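Local atomic coordinates of post-proline cleaving enzyme (Rickettsia typhi, PDB entry 4HVT), a protein that probably acts as a serine-type endopeptidase that cleaves oligopeptides after proline. Residues R98-L101 and V102-S106; Y440-S444 and E445-L449; A230-L233 and F234-P237; T252-S255 and S256-F259; T345-A348 and N349-F352. All coordinates share one frame; numbering follows the deposited sequence.

Contact 1 (R98-L101 and V102-S106); sequences RRTL and VDNYS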
loop_
_atom_site.group_PDB
_atom_site.type_symbol
_atom_site.label_atom_id
_atom_site.label_comp_id
_atom_site.label_asym_id
_atom_site.label_seq_id
_atom_site.Cartn_x
_atom_site.Cartn_y
_atom_site.Cartn_z
ATOM N N ARG A 98 11.421 -13.087 13.191
ATOM C CA ARG A 98 12.550 -14.014 13.342
ATOM C C ARG A 98 13.798 -13.550 12.578
ATOM O O ARG A 98 13.755 -12.584 11.785
ATOM C CB ARG A 98 12.122 -15.430 12.953
ATOM C CG ARG A 98 11.718 -15.556 11.531
ATOM C CD ARG A 98 11.191 -16.968 11.190
ATOM N NE ARG A 98 11.165 -17.028 9.766
ATOM C CZ ARG A 98 10.982 -18.133 9.045
ATOM N NH1 ARG A 98 10.765 -19.297 9.644
ATOM N NH2 ARG A 98 10.985 -18.050 7.722
ATOM N N ARG A 99 14.927 -14.129 12.949
ATOM C CA ARG A 99 16.187 -13.757 12.322
ATOM C C ARG A 99 17.154 -14.922 12.145
ATOM O O ARG A 99 17.096 -15.947 12.852
ATOM C CB ARG A 99 16.876 -12.630 13.107
ATOM C CG ARG A 99 17.411 -13.061 14.435
ATOM C CD ARG A 99 18.136 -11.932 15.137
ATOM N NE ARG A 99 18.867 -12.432 16.279
ATOM C CZ ARG A 99 19.823 -11.735 16.881
ATOM N NH1 ARG A 99 20.091 -10.518 16.461
ATOM N NH2 ARG A 99 20.484 -12.255 17.887
ATOM N N THR A 100 18.080 -14.718 11.219
ATOM C CA THR A 100 19.160 -15.686 10.999
ATOM C C THR A 100 20.419 -14.974 10.540
ATOM O O THR A 100 20.379 -13.921 9.862
ATOM C CB THR A 100 18.744 -16.772 9.980
ATOM O OG1 THR A 100 19.555 -17.941 10.134
ATOM C CG2 THR A 100 18.873 -16.292 8.579
ATOM N N LEU A 101 21.568 -15.541 10.883
ATOM C CA LEU A 101 22.827 -15.006 10.388
ATOM C C LEU A 101 22.807 -14.915 8.848
ATOM O O LEU A 101 22.291 -15.803 8.170
ATOM C CB LEU A 101 23.962 -15.914 10.850
ATOM C CG LEU A 101 24.207 -15.899 12.379
ATOM C CD1 LEU A 101 25.087 -17.033 12.840
ATOM C CD2 LEU A 101 24.849 -14.567 12.735
ATOM N N VAL A 102 23.394 -13.845 8.311
ATOM C CA VAL A 102 23.402 -13.591 6.908
ATOM C C VAL A 102 24.036 -14.814 6.208
ATOM O O VAL A 102 23.575 -15.217 5.141
ATOM C CB VAL A 102 24.170 -12.286 6.515
ATOM C CG1 VAL A 102 24.305 -12.192 5.012
ATOM C CG2 VAL A 102 23.459 -11.034 6.974
ATOM N N ASP A 103 25.075 -15.402 6.804
ATOM C CA ASP A 103 25.681 -16.595 6.181
ATOM C C ASP A 103 24.701 -17.779 6.012
ATOM O O ASP A 103 24.882 -18.605 5.111
ATOM C CB ASP A 103 26.899 -17.075 6.955
ATOM C CG ASP A 103 28.175 -16.311 6.605
ATOM O OD1 ASP A 103 28.121 -15.225 6.008
ATOM O OD2 ASP A 103 29.271 -16.824 6.933
ATOM N N ASN A 104 23.727 -17.912 6.892
ATOM C CA ASN A 104 22.731 -18.974 6.808
ATOM C C ASN A 104 21.645 -18.707 5.790
ATOM O O ASN A 104 20.949 -19.617 5.392
ATOM C CB ASN A 104 22.020 -19.186 8.146
ATOM C CG ASN A 104 22.939 -19.688 9.221
ATOM O OD1 ASN A 104 23.919 -20.359 8.943
ATOM N ND2 ASN A 104 22.626 -19.352 10.466
ATOM N N TYR A 105 21.473 -17.434 5.437
ATOM C CA TYR A 105 20.311 -17.008 4.622
ATOM C C TYR A 105 20.403 -17.564 3.218
ATOM O O TYR A 105 19.390 -17.661 2.527
ATOM C CB TYR A 105 20.190 -15.468 4.610
ATOM C CG TYR A 105 18.961 -14.947 3.957
ATOM C CD1 TYR A 105 17.675 -15.218 4.500
ATOM C CD2 TYR A 105 19.051 -14.104 2.889
ATOM C CE1 TYR A 105 16.553 -14.672 3.925
ATOM C CE2 TYR A 105 17.930 -13.525 2.319
ATOM C CZ TYR A 105 16.687 -13.822 2.850
ATOM O OH TYR A 105 15.593 -13.196 2.293
ATOM N N SER A 106 21.599 -17.975 2.811
ATOM C CA SER A 106 21.781 -18.605 1.490
ATOM C C SER A 106 21.386 -20.059 1.490
ATOM O O SER A 106 21.352 -20.674 0.421
ATOM C CB SER A 106 23.227 -18.471 1.027
ATOM O OG SER A 106 24.108 -19.112 1.927
HETATM O O HOH W 1 21.557 -17.922 12.696
#
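Leu101 O receives two backbone N-H groups where strand 96-101 gives way to the weakly bonded helix 102-105. Asn104 N lies 2.9 Å from Leu101 O, with an N-H...O angle of 133°. Tyr105 N adds a weak bond, 3.3 Å from the same Leu101 O. The side chain of Asn104 folds back over the strand end. Its CG leaves beside the backbone N, anti to the carbonyl carbon (chi1 -65°), which lays it next to the side chain of Leu101 and brings Asn104 ND2 to 3.7 Å from Leu101 CB. From there Asn104 ND2 gives a long, weak bond to Thr100 OG1 (3.4 Å, 154°). Water 1 accepts a hydrogen bond from Leu101 N at 3.0 Å and a weak one from Asn104 ND2 at 2.9 Å, bridging backbone and amide. Stronger side-chain partners lie beyond: Asn111 O for Thr100 OG1 and Pro74 O for Tyr105 OH. The turn out of the four-stranded sheet is thus held by the Asn104 N bond to Leu101 O and the Tyr105 N bond to Val102 O, with weaker ones added; the Asn104 amide spends its N-H groups on two weak bonds, to Thr100 OG1 and water 1, while Lys107 NZ holds its oxygen.

Contact 2 (Y440-S444 and E445-L449); sequences YSFDS and ENYVL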
loop_
_atom_site.group_PDB
_atom_site.type_symbol
_atom_site.label_atom_id
_atom_site.label_comp_id
_atom_site.label_asym_id
_atom_site.label_seq_id
_atom_site.Cartn_x
_atom_site.Cartn_y
_atom_site.Cartn_z
ATOM N N TYR A 440 9.900 -22.806 -4.560
ATOM C CA TYR A 440 8.744 -23.337 -5.239
ATOM C C TYR A 440 8.963 -23.333 -6.736
ATOM O O TYR A 440 9.824 -22.649 -7.239
ATOM C CB TYR A 440 7.499 -22.528 -4.891
ATOM C CG TYR A 440 7.561 -21.072 -5.246
ATOM C CD1 TYR A 440 7.242 -20.628 -6.517
ATOM C CD2 TYR A 440 7.933 -20.109 -4.291
ATOM C CE1 TYR A 440 7.289 -19.263 -6.834
ATOM C CE2 TYR A 440 7.985 -18.776 -4.618
ATOM C CZ TYR A 440 7.655 -18.355 -5.883
ATOM O OH TYR A 440 7.707 -16.977 -6.110
ATOM N N SER A 441 8.152 -24.133 -7.437
ATOM C CA SER A 441 8.325 -24.364 -8.865
ATOM C C SER A 441 7.307 -23.547 -9.675
ATOM O O SER A 441 6.115 -23.532 -9.337
ATOM C CB SER A 441 8.151 -25.857 -9.145
ATOM O OG SER A 441 7.926 -26.072 -10.514
ATOM N N PHE A 442 7.777 -22.826 -10.688
ATOM C CA PHE A 442 6.913 -22.096 -11.630
ATOM C C PHE A 442 7.650 -22.020 -12.959
ATOM O O PHE A 442 8.688 -21.387 -13.065
ATOM C CB PHE A 442 6.500 -20.683 -11.181
ATOM C CG PHE A 442 5.456 -20.066 -12.055
ATOM C CD1 PHE A 442 4.130 -20.480 -11.979
ATOM C CD2 PHE A 442 5.803 -19.132 -13.010
ATOM C CE1 PHE A 442 3.157 -19.951 -12.838
ATOM C CE2 PHE A 442 4.844 -18.573 -13.844
ATOM C CZ PHE A 442 3.513 -18.989 -13.774
ATOM N N ASP A 443 7.098 -22.693 -13.962
ATOM C CA ASP A 443 7.747 -22.872 -15.262
ATOM C C ASP A 443 7.399 -21.682 -16.155
ATOM O O ASP A 443 6.430 -21.735 -16.942
ATOM C CB ASP A 443 7.238 -24.166 -15.887
ATOM C CG ASP A 443 7.892 -24.460 -17.217
ATOM O OD1 ASP A 443 8.954 -23.839 -17.501
ATOM O OD2 ASP A 443 7.317 -25.294 -17.967
ATOM N N SER A 444 8.205 -20.633 -16.041
ATOM C CA SER A 444 7.977 -19.365 -16.735
ATOM C C SER A 444 7.881 -19.495 -18.279
ATOM O O SER A 444 7.151 -18.748 -18.914
ATOM C CB SER A 444 9.056 -18.370 -16.303
ATOM O OG SER A 444 9.078 -18.317 -14.874
ATOM N N GLU A 445 8.601 -20.460 -18.858
ATOM C CA GLU A 445 8.581 -20.702 -20.298
ATOM C C GLU A 445 7.240 -21.190 -20.820
ATOM O O GLU A 445 7.042 -21.172 -22.020
ATOM C CB GLU A 445 9.676 -21.700 -20.698
ATOM C CG GLU A 445 11.060 -21.098 -20.683
ATOM C CD GLU A 445 12.058 -21.835 -21.556
ATOM O OE1 GLU A 445 11.688 -22.832 -22.238
ATOM O OE2 GLU A 445 13.239 -21.421 -21.567
ATOM N N ASN A 446 6.339 -21.652 -19.948
ATOM C CA ASN A 446 5.009 -22.069 -20.397
ATOM C C ASN A 446 4.075 -20.873 -20.516
ATOM O O ASN A 446 2.926 -21.073 -20.898
ATOM C CB ASN A 446 4.334 -23.050 -19.431
ATOM C CG ASN A 446 4.938 -24.401 -19.459
ATOM O OD1 ASN A 446 5.657 -24.740 -20.392
ATOM N ND2 ASN A 446 4.624 -25.221 -18.442
ATOM N N TYR A 447 4.572 -19.668 -20.151
ATOM C CA TYR A 447 3.755 -18.424 -20.163
ATOM C C TYR A 447 4.311 -17.289 -21.035
ATOM O O TYR A 447 5.489 -17.259 -21.405
ATOM C CB TYR A 447 3.574 -17.962 -18.723
ATOM C CG TYR A 447 2.996 -19.044 -17.889
ATOM C CD1 TYR A 447 1.609 -19.228 -17.813
ATOM C CD2 TYR A 447 3.819 -19.957 -17.235
ATOM C CE1 TYR A 447 1.060 -20.289 -17.092
ATOM C CE2 TYR A 447 3.284 -21.020 -16.505
ATOM C CZ TYR A 447 1.914 -21.177 -16.420
ATOM O OH TYR A 447 1.422 -22.250 -15.705
ATOM N N VAL A 448 3.440 -16.346 -21.360
ATOM C CA VAL A 448 3.811 -15.168 -22.114
ATOM C C VAL A 448 3.409 -13.954 -21.297
ATOM O O VAL A 448 2.313 -13.923 -20.737
ATOM C CB VAL A 448 3.081 -15.103 -23.470
ATOM C CG1 VAL A 448 3.502 -13.836 -24.220
ATOM C CG2 VAL A 448 3.397 -16.329 -24.300
ATOM N N LEU A 449 4.299 -12.980 -21.283
ATOM C CA LEU A 449 4.092 -11.667 -20.701
ATOM C C LEU A 449 4.246 -10.666 -21.840
ATOM O O LEU A 449 5.362 -10.527 -22.425
ATOM C CB LEU A 449 5.126 -11.406 -19.601
ATOM C CG LEU A 449 5.203 -9.951 -19.104
ATOM C CD1 LEU A 449 3.832 -9.486 -18.593
ATOM C CD2 LEU A 449 6.268 -9.777 -18.048
#
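An inverse gamma turn centred on Asp443 runs into a short 3-10 segment and then into strand 447-455, and two backbone bonds together with one ring pair join Asp443, Ser444 and Phe442 to Asn446 and Tyr447. Asn446 N donates to Asp443 O at 3.0 Å, and one residue further on Tyr447 N donates to Ser444 O, also at 3.0 Å. Tyr447 CG leaves beside its own backbone N (chi1 -55°), which swings the ring back toward the preceding residues. Phe442 CZ lies over one face of that ring, displaced toward its rim and 3.4 Å from Tyr447 CE2. The two planes are nearly parallel, 15° apart, but slid so that the rings scarcely overlap, their centroids 4.7 Å apart. Asp443 O meets the edge of the Tyr447 ring, 3.2 Å from Tyr447 CD2. The carboxylate of Asp443 and the amide of Asn446 are close neighbours with planes 67° apart, and their geometry makes no hydrogen bond. Helix 498-505 packs against both rings through Asn501, Glu502 and Val505, while Phe496 meets Phe442 edge-to-face; on the strand side, Tyr447 and Val448 lie against the neighbouring strand 461-469, so the turn sits at the margin of the mixed sheet.

Contact 3 (A230-L233 and F234-P237); sequences AKKL and FEVP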
loop_
_atom_site.group_PDB
_atom_site.type_symbol
_atom_site.label_atom_id
_atom_site.label_comp_id
_atom_site.label_asym_id
_atom_site.label_seq_id
_atom_site.Cartn_x
_atom_site.Cartn_y
_atom_site.Cartn_z
ATOM N N ALA A 230 3.811 13.374 29.587
ATOM C CA ALA A 230 4.415 13.622 28.285
ATOM C C ALA A 230 4.056 15.000 27.806
ATOM O O ALA A 230 2.932 15.462 28.006
ATOM C CB ALA A 230 3.993 12.563 27.277
ATOM N N LYS A 231 5.025 15.642 27.158
ATOM C CA LYS A 231 4.889 16.992 26.722
ATOM C C LYS A 231 4.445 17.082 25.282
ATOM O O LYS A 231 5.101 16.614 24.387
ATOM C CB LYS A 231 6.216 17.743 26.945
ATOM C CG LYS A 231 6.664 17.803 28.400
ATOM C CD LYS A 231 5.981 18.916 29.195
ATOM C CE LYS A 231 6.509 19.053 30.644
ATOM N NZ LYS A 231 7.994 19.085 30.760
ATOM N N LYS A 232 3.338 17.766 25.061
ATOM C CA LYS A 232 2.872 18.056 23.710
ATOM C C LYS A 232 3.835 19.030 23.034
ATOM O O LYS A 232 4.119 20.110 23.589
ATOM C CB LYS A 232 1.456 18.644 23.704
ATOM C CG LYS A 232 0.983 18.860 22.269
ATOM C CD LYS A 232 -0.458 19.281 22.162
ATOM C CE LYS A 232 -1.390 18.181 22.372
ATOM N NZ LYS A 232 -2.775 18.725 22.072
ATOM N N LEU A 233 4.312 18.685 21.844
ATOM C CA LEU A 233 5.205 19.574 21.099
ATOM C C LEU A 233 4.590 20.251 19.904
ATOM O O LEU A 233 5.135 21.285 19.421
ATOM C CB LEU A 233 6.417 18.810 20.596
ATOM C CG LEU A 233 7.324 18.243 21.678
ATOM C CD1 LEU A 233 8.553 17.681 21.022
ATOM C CD2 LEU A 233 7.707 19.270 22.755
ATOM N N PHE A 234 3.509 19.687 19.360
ATOM C CA PHE A 234 3.019 20.175 18.084
ATOM C C PHE A 234 1.584 19.715 17.932
ATOM O O PHE A 234 1.265 18.632 18.385
ATOM C CB PHE A 234 3.875 19.698 16.902
ATOM C CG PHE A 234 3.625 20.498 15.663
ATOM C CD1 PHE A 234 3.948 21.862 15.629
ATOM C CD2 PHE A 234 2.929 19.943 14.585
ATOM C CE1 PHE A 234 3.641 22.659 14.499
ATOM C CE2 PHE A 234 2.629 20.698 13.478
ATOM C CZ PHE A 234 2.980 22.052 13.417
ATOM N N GLU A 235 0.740 20.585 17.351
ATOM C CA GLU A 235 -0.645 20.230 17.051
ATOM C C GLU A 235 -1.048 20.833 15.730
ATOM O O GLU A 235 -0.652 21.971 15.407
ATOM C CB GLU A 235 -1.600 20.677 18.154
ATOM C CG GLU A 235 -3.038 20.278 17.913
ATOM C CD GLU A 235 -4.006 20.912 18.925
ATOM O OE1 GLU A 235 -3.694 20.917 20.126
ATOM O OE2 GLU A 235 -5.073 21.395 18.501
ATOM N N VAL A 236 -1.752 20.069 14.896
ATOM C CA VAL A 236 -2.284 20.654 13.658
ATOM C C VAL A 236 -3.779 20.974 13.772
ATOM O O VAL A 236 -4.523 20.358 14.559
ATOM C CB VAL A 236 -2.065 19.719 12.431
ATOM C CG1 VAL A 236 -0.588 19.494 12.136
ATOM C CG2 VAL A 236 -2.782 18.411 12.617
ATOM N N PRO A 237 -4.266 21.921 12.932
ATOM C CA PRO A 237 -5.708 22.156 12.896
ATOM C C PRO A 237 -6.520 20.920 12.507
ATOM O O PRO A 237 -6.046 20.024 11.796
ATOM C CB PRO A 237 -5.857 23.254 11.803
ATOM C CG PRO A 237 -4.524 23.923 11.739
ATOM C CD PRO A 237 -3.561 22.769 11.971
#
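Lys232 NZ and Glu235 OE1 form a salt bridge at 3.1 Å, and the torsions of both side chains account for it. Lys232 leaves with CG opposite the backbone N (chi1 -177°), runs straight through CD, and then bends at chi3 (-76°), turning the ammonium group toward the glutamate. Its aliphatic part passes the backbone on the way: Lys232 CG is 3.9 Å from Phe234 N. Glu235 also places CG opposite its backbone N and stays extended beyond it, and NZ meets OE1 from above the carboxylate plane, 35° out of it. That residues three apart share one side of a strand follows from a classic beta bulge: Leu233 and Phe234 both face Leu218 on strand 217-222, the partner in this hairpin. The extra residue resets the alternation, leaving Leu233 and Phe234 together on the other side from the charged pair. Phe234 turns its ring edge to the preceding peptide, with Phe234 CD1 4.0 Å from Leu233 O, and its CB is closer, 3.2 Å from Leu233 O. That ring goes on to meet Tyr272 and packs on Val243 of strand 242-247, in the adjoining sheet. Lys232 NZ has a second salt bridge, to Glu208, and a weak hydrogen bond to Ser217 OG.

Contact 4 (T252-S255 and S256-F259); sequences TISS and SLIF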
loop_
_atom_site.group_PDB
_atom_site.type_symbol
_atom_site.label_atom_id
_atom_site.label_comp_id
_atom_site.label_asym_id
_atom_site.label_seq_id
_atom_site.Cartn_x
_atom_site.Cartn_y
_atom_site.Cartn_z
ATOM N N THR A 252 23.052 7.433 11.815
ATOM C CA THR A 252 24.514 7.434 11.842
ATOM C C THR A 252 25.099 8.815 11.568
ATOM O O THR A 252 26.302 9.042 11.821
ATOM C CB THR A 252 25.171 6.469 10.817
ATOM O OG1 THR A 252 24.784 6.860 9.493
ATOM C CG2 THR A 252 24.748 5.041 11.059
ATOM N N ILE A 253 24.290 9.713 11.036
ATOM C CA ILE A 253 24.671 11.088 10.776
ATOM C C ILE A 253 24.085 12.005 11.850
ATOM O O ILE A 253 24.800 12.873 12.362
ATOM C CB ILE A 253 24.169 11.477 9.388
ATOM C CG1 ILE A 253 24.575 10.393 8.348
ATOM C CG2 ILE A 253 24.655 12.855 8.999
ATOM C CD1 ILE A 253 26.056 10.289 8.058
ATOM N N SER A 254 22.782 11.863 12.109
ATOM C CA SER A 254 22.144 12.597 13.205
ATOM C C SER A 254 21.014 11.781 13.783
ATOM O O SER A 254 20.143 11.315 13.055
ATOM C CB SER A 254 21.559 13.922 12.759
ATOM O OG SER A 254 20.876 14.598 13.837
ATOM N N SER A 255 20.984 11.700 15.106
ATOM C CA SER A 255 19.837 11.107 15.805
ATOM C C SER A 255 18.910 12.187 16.409
ATOM O O SER A 255 17.877 11.888 17.002
ATOM C CB SER A 255 20.356 10.088 16.844
ATOM O OG SER A 255 21.272 10.685 17.778
ATOM N N SER A 256 19.255 13.440 16.239
ATOM C CA SER A 256 18.582 14.510 16.879
ATOM C C SER A 256 17.785 15.422 15.934
ATOM O O SER A 256 17.168 16.413 16.378
ATOM C CB SER A 256 19.614 15.353 17.608
ATOM O OG SER A 256 20.679 15.834 16.776
ATOM N N LEU A 257 17.894 15.201 14.644
ATOM C CA LEU A 257 17.113 16.003 13.731
ATOM C C LEU A 257 15.874 15.186 13.382
ATOM O O LEU A 257 15.967 14.141 12.766
ATOM C CB LEU A 257 17.935 16.376 12.498
ATOM C CG LEU A 257 19.104 17.347 12.800
ATOM C CD1 LEU A 257 19.999 17.323 11.565
ATOM C CD2 LEU A 257 18.686 18.792 13.211
ATOM N N ILE A 258 14.715 15.730 13.725
ATOM C CA ILE A 258 13.447 15.118 13.471
ATOM C C ILE A 258 12.680 15.894 12.409
ATOM O O ILE A 258 12.579 17.140 12.483
ATOM C CB ILE A 258 12.615 15.036 14.806
ATOM C CG1 ILE A 258 13.364 14.238 15.906
ATOM C CG2 ILE A 258 11.194 14.528 14.548
ATOM C CD1 ILE A 258 13.538 12.772 15.655
ATOM N N PHE A 259 12.142 15.156 11.421
ATOM C CA PHE A 259 11.316 15.716 10.376
ATOM C C PHE A 259 9.887 15.627 10.841
ATOM O O PHE A 259 9.362 14.545 11.042
ATOM C CB PHE A 259 11.561 14.902 9.097
ATOM C CG PHE A 259 10.728 15.338 7.884
ATOM C CD1 PHE A 259 10.966 16.550 7.246
ATOM C CD2 PHE A 259 9.803 14.509 7.361
ATOM C CE1 PHE A 259 10.259 16.939 6.132
ATOM C CE2 PHE A 259 9.104 14.885 6.209
ATOM C CZ PHE A 259 9.310 16.090 5.605
HETATM O O HOH W 2 18.138 12.880 11.587
HETATM O O HOH W 3 22.693 13.857 16.697
#
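Ser256 is the first residue of the second segment to meet Ser254: its backbone N donates to Ser254 OG at 3.1 Å, with an N-H...O angle of 152°. The acceptor is in place because Ser254 OG points opposite its own backbone N (chi1 177°), swung forward along the chain. The side chain of Ser256 takes part through solvent, since Ser256 OG is 2.8 Å from water 3, and that water accepts from Ser255 N at 3.2 Å. Lys277 NZ is a further partner of Ser256 OG. At Leu257 the backbone N makes a second, weak bond to Ser254 OG, again 3.1 Å long but bent to 129°. The serine oxygen thus bridges two successive N-H groups, and the bond from residue i+2 meets the definition of an ST turn, in which a hydroxyl stands in for a backbone carbonyl. This turn leads from the loop after strand 242-247 into strand 257-263, inside a four-stranded antiparallel sheet consistent with one blade of the propeller domain. The side chain of Leu257 lies over the same hydroxyl, with Leu257 CG 3.4 Å from Ser254 OG and Leu257 CD1 3.9 Å from Ser254 CB. On its carbonyl side, Leu257 O is 2.8 Å from water 2, which is 2.9 Å from Ser254 O. By Ile258 and Phe259 the chain is regular strand, bonded through its backbone to Leu274 and Gly246 on the two flanking strands.

Contact 5 (T345-A348 and N349-F352); sequences TPTA and NEVF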
loop_
_atom_site.group_PDB
_atom_site.type_symbol
_atom_site.label_atom_id
_atom_site.label_comp_id
_atom_site.label_asym_id
_atom_site.label_seq_id
_atom_site.Cartn_x
_atom_site.Cartn_y
_atom_site.Cartn_z
ATOM N N THR A 345 15.642 14.049 -14.030
ATOM C CA THR A 345 14.783 14.907 -14.839
ATOM C C THR A 345 14.110 13.922 -15.779
ATOM O O THR A 345 14.731 13.463 -16.702
ATOM C CB THR A 345 15.594 15.947 -15.669
ATOM O OG1 THR A 345 16.400 16.787 -14.802
ATOM C CG2 THR A 345 14.652 16.817 -16.535
ATOM N N PRO A 346 12.856 13.590 -15.534
ATOM C CA PRO A 346 12.283 12.498 -16.331
ATOM C C PRO A 346 12.078 12.864 -17.758
ATOM O O PRO A 346 11.474 13.910 -18.031
ATOM C CB PRO A 346 10.897 12.268 -15.673
ATOM C CG PRO A 346 10.626 13.545 -14.981
ATOM C CD PRO A 346 11.929 14.088 -14.532
ATOM N N THR A 347 12.475 11.975 -18.662
ATOM C CA THR A 347 11.994 12.032 -20.048
ATOM C C THR A 347 10.538 11.536 -20.115
ATOM O O THR A 347 9.935 11.111 -19.145
ATOM C CB THR A 347 12.912 11.244 -21.022
ATOM O OG1 THR A 347 12.940 9.832 -20.714
ATOM C CG2 THR A 347 14.360 11.800 -20.949
ATOM N N ALA A 348 9.967 11.603 -21.310
ATOM C CA ALA A 348 8.559 11.403 -21.477
ATOM C C ALA A 348 7.917 10.177 -20.807
ATOM O O ALA A 348 6.832 10.277 -20.225
ATOM C CB ALA A 348 8.266 11.348 -22.957
ATOM N N ASN A 349 8.578 9.031 -20.898
ATOM C CA ASN A 349 8.032 7.785 -20.366
ATOM C C ASN A 349 8.610 7.410 -18.980
ATOM O O ASN A 349 8.381 6.305 -18.496
ATOM C CB ASN A 349 8.291 6.657 -21.330
ATOM C CG ASN A 349 7.550 6.835 -22.634
ATOM O OD1 ASN A 349 6.519 7.518 -22.676
ATOM N ND2 ASN A 349 8.063 6.200 -23.678
ATOM N N GLU A 350 9.367 8.307 -18.379
ATOM C CA GLU A 350 10.050 8.003 -17.102
ATOM C C GLU A 350 9.295 8.527 -15.896
ATOM O O GLU A 350 8.590 9.582 -15.963
ATOM C CB GLU A 350 11.478 8.574 -17.041
ATOM C CG GLU A 350 12.479 7.902 -17.994
ATOM C CD GLU A 350 13.851 8.504 -17.766
ATOM O OE1 GLU A 350 14.150 9.570 -18.341
ATOM O OE2 GLU A 350 14.616 7.933 -16.951
ATOM N N VAL A 351 9.466 7.815 -14.792
ATOM C CA VAL A 351 8.946 8.268 -13.505
ATOM C C VAL A 351 9.886 7.828 -12.370
ATOM O O VAL A 351 10.482 6.765 -12.423
ATOM C CB VAL A 351 7.502 7.782 -13.261
ATOM C CG1 VAL A 351 7.454 6.253 -13.024
ATOM C CG2 VAL A 351 6.900 8.471 -12.055
ATOM N N PHE A 352 10.002 8.665 -11.352
ATOM C CA PHE A 352 10.646 8.284 -10.125
ATOM C C PHE A 352 9.944 7.182 -9.329
ATOM O O PHE A 352 8.702 7.162 -9.198
ATOM C CB PHE A 352 10.777 9.542 -9.247
ATOM C CG PHE A 352 11.354 9.270 -7.881
ATOM C CD1 PHE A 352 12.723 9.151 -7.715
ATOM C CD2 PHE A 352 10.540 9.159 -6.761
ATOM C CE1 PHE A 352 13.272 8.950 -6.428
ATOM C CE2 PHE A 352 11.064 8.975 -5.496
ATOM C CZ PHE A 352 12.439 8.804 -5.325
HETATM O O HOH W 4 11.096 8.391 -22.162
HETATM O O HOH W 5 6.550 10.430 -17.487
#
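Thr347 and Glu350 meet because of their first torsions: Thr347 OG1 is held between the backbone N and the carbonyl carbon (chi1 63°), and Glu350 CG leaves beside its own N (chi1 -69°), sending an extended chain back across the turn. Glu350 OE1 then accepts two hydrogen bonds from one residue. Thr347 N donates at 2.9 Å to Glu350 OE1 in a nearly straight bond (163°), and Thr347 OG1 donates at 2.7 Å to the same Glu350 OE1, on the anti side, tilted out of the carboxylate plane. The two donors come from opposite faces of that plane, which should restrict rotation of the group and probably supports its charged form. In the backbone, Glu350 N donates to Thr347 O at 3.0 Å. Two waters bridge polar atoms of the turn: water 4 donates to Thr347 OG1 at 2.8 Å and accepts from Asn349 N, while water 5 donates to Ala348 O and Glu350 O. Pro346, just before the turn, has its CB 3.6 Å from Glu350 O. The whole is a type I beta turn from Thr347 to Glu350, linking edge strand 341-344 of one antiparallel sheet to strand 350-357 of the next, consistent with a passage between propeller blades.

In the fold
None of the five contacts is fully buried. Contacts 1 and 4 are partly buried, whereas contacts 2, 3 and 5 lie at the surface. Contacts 1, 3, 4 and 5 belong to the beta-propeller domain, and contact 2 leads into the mixed sheet that carries the probable catalytic serine elbow. Contacts 3 and 4 are neighbours, with nearest atoms about 8 Å apart, on adjoining sheets. Contacts 2 and 3 lie farthest apart, their centres 53 Å distant on opposite sides of the chain's centre. Charge appears as a salt bridge in contact 3 and as a carboxylate accepting neutral donors in contact 5. Contact 4 relies on a hydroxyl, contact 1 on a carbonyl, and contact 2 adds aromatic packing.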